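Local structure of glyceraldehyde-3-phosphate dehydrogenase (Sulfolobus solfataricus, 1B7G) at residues A5-Y9 and G30-T34; R49-Q54 and I65-V71; E260-V264 and K336-I340. The protein oxidises and phosphorylates D-glyceraldehyde 3-phosphate to 1,3-bisphosphoglycerate in glycolysis, using NADP in marked preference to NAD. The protein carries 1 engineered substitution. All coordinates share one frame. Residue numbers count along the deposited sequence, not the author numbering.

Interaction 1: residues A5-Y9 and G30-T34; sequences AVNGY and GVAKT. With SO4 (sulfate ion), chain E.
Backbone hydrogen bonds join parallel strands 5-7 and 30-32: Val6 N donates to Gly30 O (3.2 Å) and Ala32 N to Val6 O (2.8 Å). Past the strand, Gly8 N reaches Ala32 O at 2.8 Å, an acceptor shared weakly with Tyr9 N at 3.1 Å. The strand axes approach to 4.6 Å at 14°, with Val6 beside Val31 and Asn7 beside Ala32, each CA pair 4.6 Å apart. Gly8 (phi/psi 104/89) turns the chain out of the strand in a glycine-requiring conformation. A sulfate ion, probably from the crystallisation liquor, accepts from Thr34 N at its O1 (3.0 Å) and weakly from Lys33 NZ at its O2 (3.4 Å). On the face of Val6 and Val31, Tyr9 (chi1 t) brings CD1 to 3.6 Å from Val31 CG2; on the other, Asn7 OD1 lies 3.4 Å from Ala32 CB, while Asn7 ND2 is hydrogen-bonded to Tyr97 OH. Helix 11-21 completes the beta-alpha-beta unit of a Rossmann fold, Gly8 being the first glycine of its probable GxGxxG dinucleotide-binding turn.

Interaction 2: residues R49-Q54 and I65-V71; sequences RIYVPQ and IPVAGTV. Engineered in segment 49-54: Val52 (natural residue Leu).
Two backbone hydrogen bonds tie edge strand 50-51 and the following Val52 to the irregular segment 65-71: Ala68 N donates to Ile50 O (2.8 Å) and Val52 N to Gly69 O (3.1 Å). A water bridges the two backbones, accepting from Ile50 N (2.9 Å) and donating to Pro66 O (2.8 Å). CA-H...O contacts supplement these bonds: Val67 CA to Ile50 O and Tyr51 CA to Gly69 O, both 3.3 Å, and Thr70 CA to Val52 O, 3.4 Å. The segments' end-to-end directions differ by 65°, with CA atoms nearest at Tyr51-Gly69 (5.0 Å) and Val52-Thr70 (5.1 Å). Gly69, at phi/psi 162/-173, has a backbone that demands glycine; a CB there would also crowd the Tyr51 ring. In a CH-pi contact, Ala68 CB sits over one face of the Tyr51 ring (chi1 m), 3.6 Å from its centroid and 15° off the normal. Apolar packing pairs Ile50 CD1 with Ile65 CG2 (3.9 Å), CG2 of the engineered Val52 with Val67 CG2 (3.8 Å) and Pro53 CD with Val71 CG2 (3.9 Å). Thr70 (chi1 p) is the N-cap of helix 71-77, its OG1 bonding Asp73 N. Helix 57-61 packs through Phe60 on Ile50, Val52 and Val67, helix 38-45 through His44 on Ile50 and Ile65, and strand 26-32 is the sheet neighbour of 50-51.

Interaction 3: residues E260-V264 and K336-I340; sequences ELVEV and KGYLI
In the C-terminal tail, Gly337, whose positive phi (75°) favours glycine, is backbone hydrogen-bonded to Leu248. Leu339 points its CA-to-CB bond toward helix residues 260-264; with chi1 t and chi2 p, it sets CG 4.2 Å from Val264 CG1 and CD2 4.4 Å from Leu261 CD2. Its backbone returns to Leu248, so the tail runs beside edge strand 246-249 of the mixed sheet in the catalytic domain, and the contact is helix-to-tail packing beside that edge. Leu261 and Val264, three residues apart and thus on one side of the alpha-helix (Val264 N to Glu260 O, 2.9 Å), supply the apolar surface that receives Leu339 and Ile340. Ile340, the last residue, directs CB toward the helix: its CG2 lies 3.9 Å from Leu261 CD2 and its CG1 4.1 Å from Val264 CG2. Its terminal OXT hydrogen-bonds Ser250 OG, while Tyr38 of the second subunit packs on both Ile340 and Val264.

Interactions 1 and 2 adjoin through neighbouring strands of the Rossmann sheet, 26-32 and 50-51, their centres about 9 Å apart: Val31 N lies 2.9 Å from Arg49 O and Val31 O 2.9 Å from Tyr51 N, both probable hydrogen bonds. Interaction 1 is the nearer to the cofactor region, with the side chain of Val6 about 7 Å from that of Ile12, an NAD-binding residue by similarity; interaction 2 lies away from the cofactor and catalytic sites. Interaction 3 belongs to the catalytic domain, its centre about 31 Å from that of interaction 1 and about 38 Å from that of interaction 2. The side chain of Leu261 is about 11 Å from that of catalytic-site His219.

Interaction 1: residues A5-Y9 and G30-T34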
loop_
_atom_site.group_PDB
_atom_site.type_symbol
_atom_site.label_atom_id
_atom_site.label_comp_id
_atom_site.label_asym_id
_atom_site.label_seq_id
_atom_site.Cartn_x
_atom_site.Cartn_y
_atom_site.Cartn_z
ATOM N N ALA A 5 -6.385 -25.047 8.163
ATOM C CA ALA A 5 -5.381 -24.421 9.012
ATOM C C ALA A 5 -4.319 -23.693 8.150
ATOM O O ALA A 5 -4.016 -24.181 7.079
ATOM C CB ALA A 5 -4.690 -25.557 9.768
ATOM N N VAL A 6 -3.731 -22.611 8.611
ATOM C CA VAL A 6 -2.609 -21.926 7.991
ATOM C C VAL A 6 -1.411 -21.912 8.941
ATOM O O VAL A 6 -1.397 -21.265 9.975
ATOM C CB VAL A 6 -2.872 -20.471 7.563
ATOM C CG1 VAL A 6 -1.658 -19.881 6.868
ATOM C CG2 VAL A 6 -4.088 -20.391 6.650
ATOM N N ASN A 7 -0.368 -22.628 8.536
ATOM C CA ASN A 7 0.833 -22.753 9.368
ATOM C C ASN A 7 1.875 -21.757 8.883
ATOM O O ASN A 7 2.383 -21.848 7.771
ATOM C CB ASN A 7 1.291 -24.215 9.340
ATOM C CG ASN A 7 2.460 -24.459 10.293
ATOM O OD1 ASN A 7 2.827 -23.556 11.033
ATOM N ND2 ASN A 7 3.051 -25.651 10.257
ATOM N N GLY A 8 2.071 -20.692 9.652
ATOM C CA GLY A 8 2.947 -19.586 9.352
ATOM C C GLY A 8 2.219 -18.335 8.896
ATOM O O GLY A 8 2.065 -18.103 7.691
ATOM N N TYR A 9 1.817 -17.446 9.788
ATOM C CA TYR A 9 1.100 -16.219 9.475
ATOM C C TYR A 9 2.048 -15.113 9.054
ATOM O O TYR A 9 2.230 -14.143 9.806
ATOM C CB TYR A 9 0.306 -15.791 10.747
ATOM C CG TYR A 9 -0.798 -14.795 10.504
ATOM C CD1 TYR A 9 -1.978 -15.212 9.868
ATOM C CD2 TYR A 9 -0.690 -13.467 10.862
ATOM C CE1 TYR A 9 -3.010 -14.317 9.644
ATOM C CE2 TYR A 9 -1.731 -12.574 10.635
ATOM C CZ TYR A 9 -2.880 -13.010 10.028
ATOM O OH TYR A 9 -3.898 -12.113 9.758
ATOM N N GLY A 30 -7.712 -21.645 12.085
ATOM C CA GLY A 30 -6.800 -20.843 12.912
ATOM C C GLY A 30 -5.450 -20.768 12.171
ATOM O O GLY A 30 -5.320 -21.354 11.092
ATOM N N VAL A 31 -4.521 -19.991 12.707
ATOM C CA VAL A 31 -3.214 -19.798 12.066
ATOM C C VAL A 31 -2.104 -20.061 13.072
ATOM O O VAL A 31 -2.284 -19.857 14.271
ATOM C CB VAL A 31 -3.045 -18.375 11.503
ATOM C CG1 VAL A 31 -4.189 -17.992 10.583
ATOM C CG2 VAL A 31 -2.917 -17.307 12.578
ATOM N N ALA A 32 -0.932 -20.460 12.569
ATOM C CA ALA A 32 0.187 -20.770 13.459
ATOM C C ALA A 32 1.329 -19.771 13.272
ATOM O O ALA A 32 1.671 -19.391 12.138
ATOM C CB ALA A 32 0.622 -22.201 13.237
ATOM N N LYS A 33 1.909 -19.345 14.391
ATOM C CA LYS A 33 2.937 -18.289 14.364
ATOM C C LYS A 33 3.884 -18.394 15.548
ATOM O O LYS A 33 3.449 -18.877 16.603
ATOM C CB LYS A 33 2.181 -16.958 14.437
ATOM C CG LYS A 33 3.059 -15.740 14.601
ATOM C CD LYS A 33 3.474 -15.124 13.290
ATOM C CE LYS A 33 4.166 -13.775 13.512
ATOM N NZ LYS A 33 4.778 -13.282 12.250
ATOM N N THR A 34 5.147 -17.998 15.421
ATOM C CA THR A 34 6.076 -18.126 16.533
ATOM C C THR A 34 6.244 -16.861 17.361
ATOM O O THR A 34 6.348 -16.964 18.595
ATOM C CB THR A 34 7.471 -18.609 16.086
ATOM O OG1 THR A 34 7.355 -19.906 15.505
ATOM C CG2 THR A 34 8.400 -18.719 17.285
HETATM S S SO4 E . 7.763 -15.640 13.264
HETATM O O1 SO4 E . 6.426 -15.735 13.928
HETATM O O2 SO4 E . 7.968 -14.240 12.753
HETATM O O3 SO4 E . 7.822 -16.593 12.115
HETATM O O4 SO4 E . 8.851 -15.975 14.236
#

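Interaction 2: residues R49-Q54 and I65-V71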
loop_
_atom_site.group_PDB
_atom_site.type_symbol
_atom_site.label_atom_id
_atom_site.label_comp_id
_atom_site.label_asym_id
_atom_site.label_seq_id
_atom_site.Cartn_x
_atom_site.Cartn_y
_atom_site.Cartn_z
ATOM N N ARG A 49 -7.914 -17.230 15.517
ATOM C CA ARG A 49 -7.291 -18.057 16.542
ATOM C C ARG A 49 -5.819 -18.306 16.198
ATOM O O ARG A 49 -5.532 -18.803 15.099
ATOM C CB ARG A 49 -8.011 -19.406 16.621
ATOM C CG ARG A 49 -9.379 -19.293 17.312
ATOM C CD ARG A 49 -10.042 -20.672 17.391
ATOM N NE ARG A 49 -11.413 -20.550 17.836
ATOM C CZ ARG A 49 -12.400 -21.422 17.810
ATOM N NH1 ARG A 49 -12.259 -22.645 17.317
ATOM N NH2 ARG A 49 -13.582 -21.050 18.299
ATOM N N ILE A 50 -4.944 -18.007 17.132
ATOM C CA ILE A 50 -3.521 -18.208 16.956
ATOM C C ILE A 50 -2.964 -19.350 17.785
ATOM O O ILE A 50 -3.124 -19.417 19.002
ATOM C CB ILE A 50 -2.723 -16.941 17.319
ATOM C CG1 ILE A 50 -3.251 -15.746 16.515
ATOM C CG2 ILE A 50 -1.234 -17.192 17.063
ATOM C CD1 ILE A 50 -2.644 -14.435 16.979
ATOM N N TYR A 51 -2.315 -20.276 17.104
ATOM C CA TYR A 51 -1.708 -21.448 17.702
ATOM C C TYR A 51 -0.188 -21.285 17.613
ATOM O O TYR A 51 0.291 -20.667 16.648
ATOM C CB TYR A 51 -2.168 -22.697 17.007
ATOM C CG TYR A 51 -3.657 -22.979 17.078
ATOM C CD1 TYR A 51 -4.574 -22.241 16.368
ATOM C CD2 TYR A 51 -4.121 -24.050 17.849
ATOM C CE1 TYR A 51 -5.931 -22.524 16.439
ATOM C CE2 TYR A 51 -5.475 -24.356 17.906
ATOM C CZ TYR A 51 -6.375 -23.585 17.206
ATOM O OH TYR A 51 -7.731 -23.873 17.251
ATOM N N VAL A 52 0.530 -21.724 18.618
ATOM C CA VAL A 52 1.965 -21.485 18.739
ATOM C C VAL A 52 2.707 -22.769 19.081
ATOM O O VAL A 52 2.196 -23.556 19.878
ATOM C CB VAL A 52 2.208 -20.492 19.894
ATOM C CG1 VAL A 52 3.721 -20.335 20.156
ATOM C CG2 VAL A 52 1.631 -19.108 19.603
ATOM N N PRO A 53 3.922 -22.951 18.569
ATOM C CA PRO A 53 4.714 -24.123 18.891
ATOM C C PRO A 53 4.915 -24.229 20.396
ATOM O O PRO A 53 5.308 -23.262 21.040
ATOM C CB PRO A 53 6.052 -23.911 18.189
ATOM C CG PRO A 53 5.789 -22.873 17.161
ATOM C CD PRO A 53 4.620 -22.051 17.634
ATOM N N GLN A 54 4.653 -25.402 20.933
ATOM C CA GLN A 54 4.805 -25.735 22.339
ATOM C C GLN A 54 5.919 -24.986 23.047
ATOM O O GLN A 54 5.696 -24.287 24.045
ATOM C CB GLN A 54 5.048 -27.246 22.413
ATOM C CG GLN A 54 5.074 -27.892 23.774
ATOM C CD GLN A 54 5.370 -29.385 23.632
ATOM O OE1 GLN A 54 4.935 -29.993 22.648
ATOM N NE2 GLN A 54 6.102 -29.947 24.582
ATOM N N ILE A 65 -1.388 -11.893 24.078
ATOM C CA ILE A 65 -2.250 -12.424 23.001
ATOM C C ILE A 65 -2.521 -13.872 23.358
ATOM O O ILE A 65 -1.588 -14.631 23.622
ATOM C CB ILE A 65 -1.549 -12.312 21.635
ATOM C CG1 ILE A 65 -1.216 -10.840 21.337
ATOM C CG2 ILE A 65 -2.415 -12.881 20.518
ATOM C CD1 ILE A 65 -0.317 -10.663 20.120
ATOM N N PRO A 66 -3.784 -14.266 23.453
ATOM C CA PRO A 66 -4.111 -15.630 23.805
ATOM C C PRO A 66 -3.685 -16.608 22.708
ATOM O O PRO A 66 -3.795 -16.267 21.542
ATOM C CB PRO A 66 -5.627 -15.613 23.952
ATOM C CG PRO A 66 -6.086 -14.441 23.155
ATOM C CD PRO A 66 -4.967 -13.429 23.181
ATOM N N VAL A 67 -3.331 -17.813 23.086
ATOM C CA VAL A 67 -2.923 -18.928 22.293
ATOM C C VAL A 67 -3.933 -20.075 22.357
ATOM O O VAL A 67 -4.098 -20.714 23.403
ATOM C CB VAL A 67 -1.578 -19.474 22.821
ATOM C CG1 VAL A 67 -1.172 -20.750 22.090
ATOM C CG2 VAL A 67 -0.479 -18.442 22.726
ATOM N N ALA A 68 -4.505 -20.462 21.237
ATOM C CA ALA A 68 -5.530 -21.485 21.170
ATOM C C ALA A 68 -5.037 -22.893 21.364
ATOM O O ALA A 68 -5.834 -23.773 21.715
ATOM C CB ALA A 68 -6.297 -21.328 19.863
ATOM N N GLY A 69 -3.747 -23.163 21.175
ATOM C CA GLY A 69 -3.227 -24.520 21.323
ATOM C C GLY A 69 -1.870 -24.631 20.623
ATOM O O GLY A 69 -1.366 -23.617 20.159
ATOM N N THR A 70 -1.336 -25.825 20.537
ATOM C CA THR A 70 -0.056 -26.043 19.871
ATOM C C THR A 70 -0.265 -26.068 18.354
ATOM O O THR A 70 -1.407 -26.154 17.888
ATOM C CB THR A 70 0.525 -27.424 20.265
ATOM O OG1 THR A 70 -0.403 -28.419 19.793
ATOM C CG2 THR A 70 0.703 -27.527 21.764
ATOM N N VAL A 71 0.840 -26.194 17.606
ATOM C CA VAL A 71 0.666 -26.344 16.152
ATOM C C VAL A 71 0.013 -27.674 15.852
ATOM O O VAL A 71 -0.907 -27.783 15.026
ATOM C CB VAL A 71 2.015 -26.195 15.413
ATOM C CG1 VAL A 71 1.800 -26.288 13.906
ATOM C CG2 VAL A 71 2.657 -24.870 15.772
HETATM O O HOH W 1 -5.782 -17.343 19.848
#

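Interaction 3: residues E260-V264 and K336-I340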
loop_
_atom_site.group_PDB
_atom_site.type_symbol
_atom_site.label_atom_id
_atom_site.label_comp_id
_atom_site.label_asym_id
_atom_site.label_seq_id
_atom_site.Cartn_x
_atom_site.Cartn_y
_atom_site.Cartn_z
ATOM N N GLU A 260 4.135 2.553 -10.208
ATOM C CA GLU A 260 2.872 3.066 -10.703
ATOM C C GLU A 260 1.791 1.996 -10.703
ATOM O O GLU A 260 0.611 2.319 -10.497
ATOM C CB GLU A 260 3.046 3.633 -12.144
ATOM C CG GLU A 260 3.885 4.934 -12.029
ATOM C CD GLU A 260 4.424 5.387 -13.365
ATOM O OE1 GLU A 260 4.502 4.557 -14.320
ATOM O OE2 GLU A 260 4.780 6.581 -13.486
ATOM N N LEU A 261 2.195 0.733 -10.879
ATOM C CA LEU A 261 1.236 -0.378 -10.804
ATOM C C LEU A 261 0.814 -0.554 -9.352
ATOM O O LEU A 261 -0.385 -0.737 -9.130
ATOM C CB LEU A 261 1.816 -1.666 -11.408
ATOM C CG LEU A 261 2.006 -1.598 -12.943
ATOM C CD1 LEU A 261 2.781 -2.780 -13.470
ATOM C CD2 LEU A 261 0.671 -1.465 -13.659
ATOM N N VAL A 262 1.740 -0.421 -8.389
ATOM C CA VAL A 262 1.343 -0.499 -6.959
ATOM C C VAL A 262 0.327 0.615 -6.696
ATOM O O VAL A 262 -0.698 0.436 -6.068
ATOM C CB VAL A 262 2.507 -0.367 -5.991
ATOM C CG1 VAL A 262 2.096 -0.245 -4.495
ATOM C CG2 VAL A 262 3.435 -1.576 -6.099
ATOM N N GLU A 263 0.608 1.806 -7.214
ATOM C CA GLU A 263 -0.292 2.910 -7.123
ATOM C C GLU A 263 -1.670 2.596 -7.716
ATOM O O GLU A 263 -2.657 2.937 -7.078
ATOM C CB GLU A 263 0.246 4.190 -7.790
ATOM C CG GLU A 263 -0.443 5.430 -7.234
ATOM C CD GLU A 263 -0.046 5.905 -5.877
ATOM O OE1 GLU A 263 0.751 5.305 -5.126
ATOM O OE2 GLU A 263 -0.601 6.957 -5.459
ATOM N N VAL A 264 -1.742 2.046 -8.910
ATOM C CA VAL A 264 -3.022 1.667 -9.512
ATOM C C VAL A 264 -3.844 0.821 -8.539
ATOM O O VAL A 264 -5.046 1.051 -8.365
ATOM C CB VAL A 264 -2.835 0.898 -10.828
ATOM C CG1 VAL A 264 -4.138 0.197 -11.261
ATOM C CG2 VAL A 264 -2.361 1.865 -11.913
ATOM N N LYS A 336 -8.894 -10.154 -15.383
ATOM C CA LYS A 336 -8.335 -10.561 -16.676
ATOM C C LYS A 336 -8.409 -9.293 -17.542
ATOM O O LYS A 336 -8.947 -8.302 -17.055
ATOM C CB LYS A 336 -9.107 -11.709 -17.350
ATOM C CG LYS A 336 -10.523 -11.226 -17.748
ATOM C CD LYS A 336 -11.271 -12.332 -18.506
ATOM C CE LYS A 336 -12.724 -11.779 -18.694
ATOM N NZ LYS A 336 -13.480 -12.776 -19.518
ATOM N N GLY A 337 -7.901 -9.309 -18.753
ATOM C CA GLY A 337 -7.969 -8.179 -19.659
ATOM C C GLY A 337 -6.965 -7.097 -19.233
ATOM O O GLY A 337 -5.986 -7.395 -18.541
ATOM N N TYR A 338 -7.232 -5.857 -19.589
ATOM C CA TYR A 338 -6.390 -4.734 -19.221
ATOM C C TYR A 338 -6.607 -4.297 -17.790
ATOM O O TYR A 338 -7.739 -4.107 -17.320
ATOM C CB TYR A 338 -6.551 -3.549 -20.189
ATOM C CG TYR A 338 -5.790 -3.741 -21.487
ATOM C CD1 TYR A 338 -4.441 -3.377 -21.593
ATOM C CD2 TYR A 338 -6.422 -4.276 -22.614
ATOM C CE1 TYR A 338 -3.754 -3.559 -22.788
ATOM C CE2 TYR A 338 -5.736 -4.472 -23.792
ATOM C CZ TYR A 338 -4.401 -4.106 -23.872
ATOM O OH TYR A 338 -3.732 -4.300 -25.044
ATOM N N LEU A 339 -5.498 -4.180 -17.037
ATOM C CA LEU A 339 -5.594 -3.651 -15.681
ATOM C C LEU A 339 -5.601 -2.110 -15.797
ATOM O O LEU A 339 -6.263 -1.392 -15.071
ATOM C CB LEU A 339 -4.419 -4.072 -14.806
ATOM C CG LEU A 339 -4.327 -3.362 -13.449
ATOM C CD1 LEU A 339 -5.520 -3.808 -12.554
ATOM C CD2 LEU A 339 -3.016 -3.685 -12.752
ATOM N N ILE A 340 -4.766 -1.650 -16.715
ATOM C CA ILE A 340 -4.533 -0.223 -16.935
ATOM C C ILE A 340 -3.799 -0.054 -18.248
ATOM O O ILE A 340 -3.436 -1.080 -18.899
ATOM C CB ILE A 340 -3.758 0.401 -15.757
ATOM C CG1 ILE A 340 -3.798 1.925 -15.789
ATOM C CG2 ILE A 340 -2.298 -0.072 -15.743
ATOM C CD1 ILE A 340 -5.189 2.520 -15.646
ATOM O OXT ILE A 340 -3.650 1.087 -18.737
#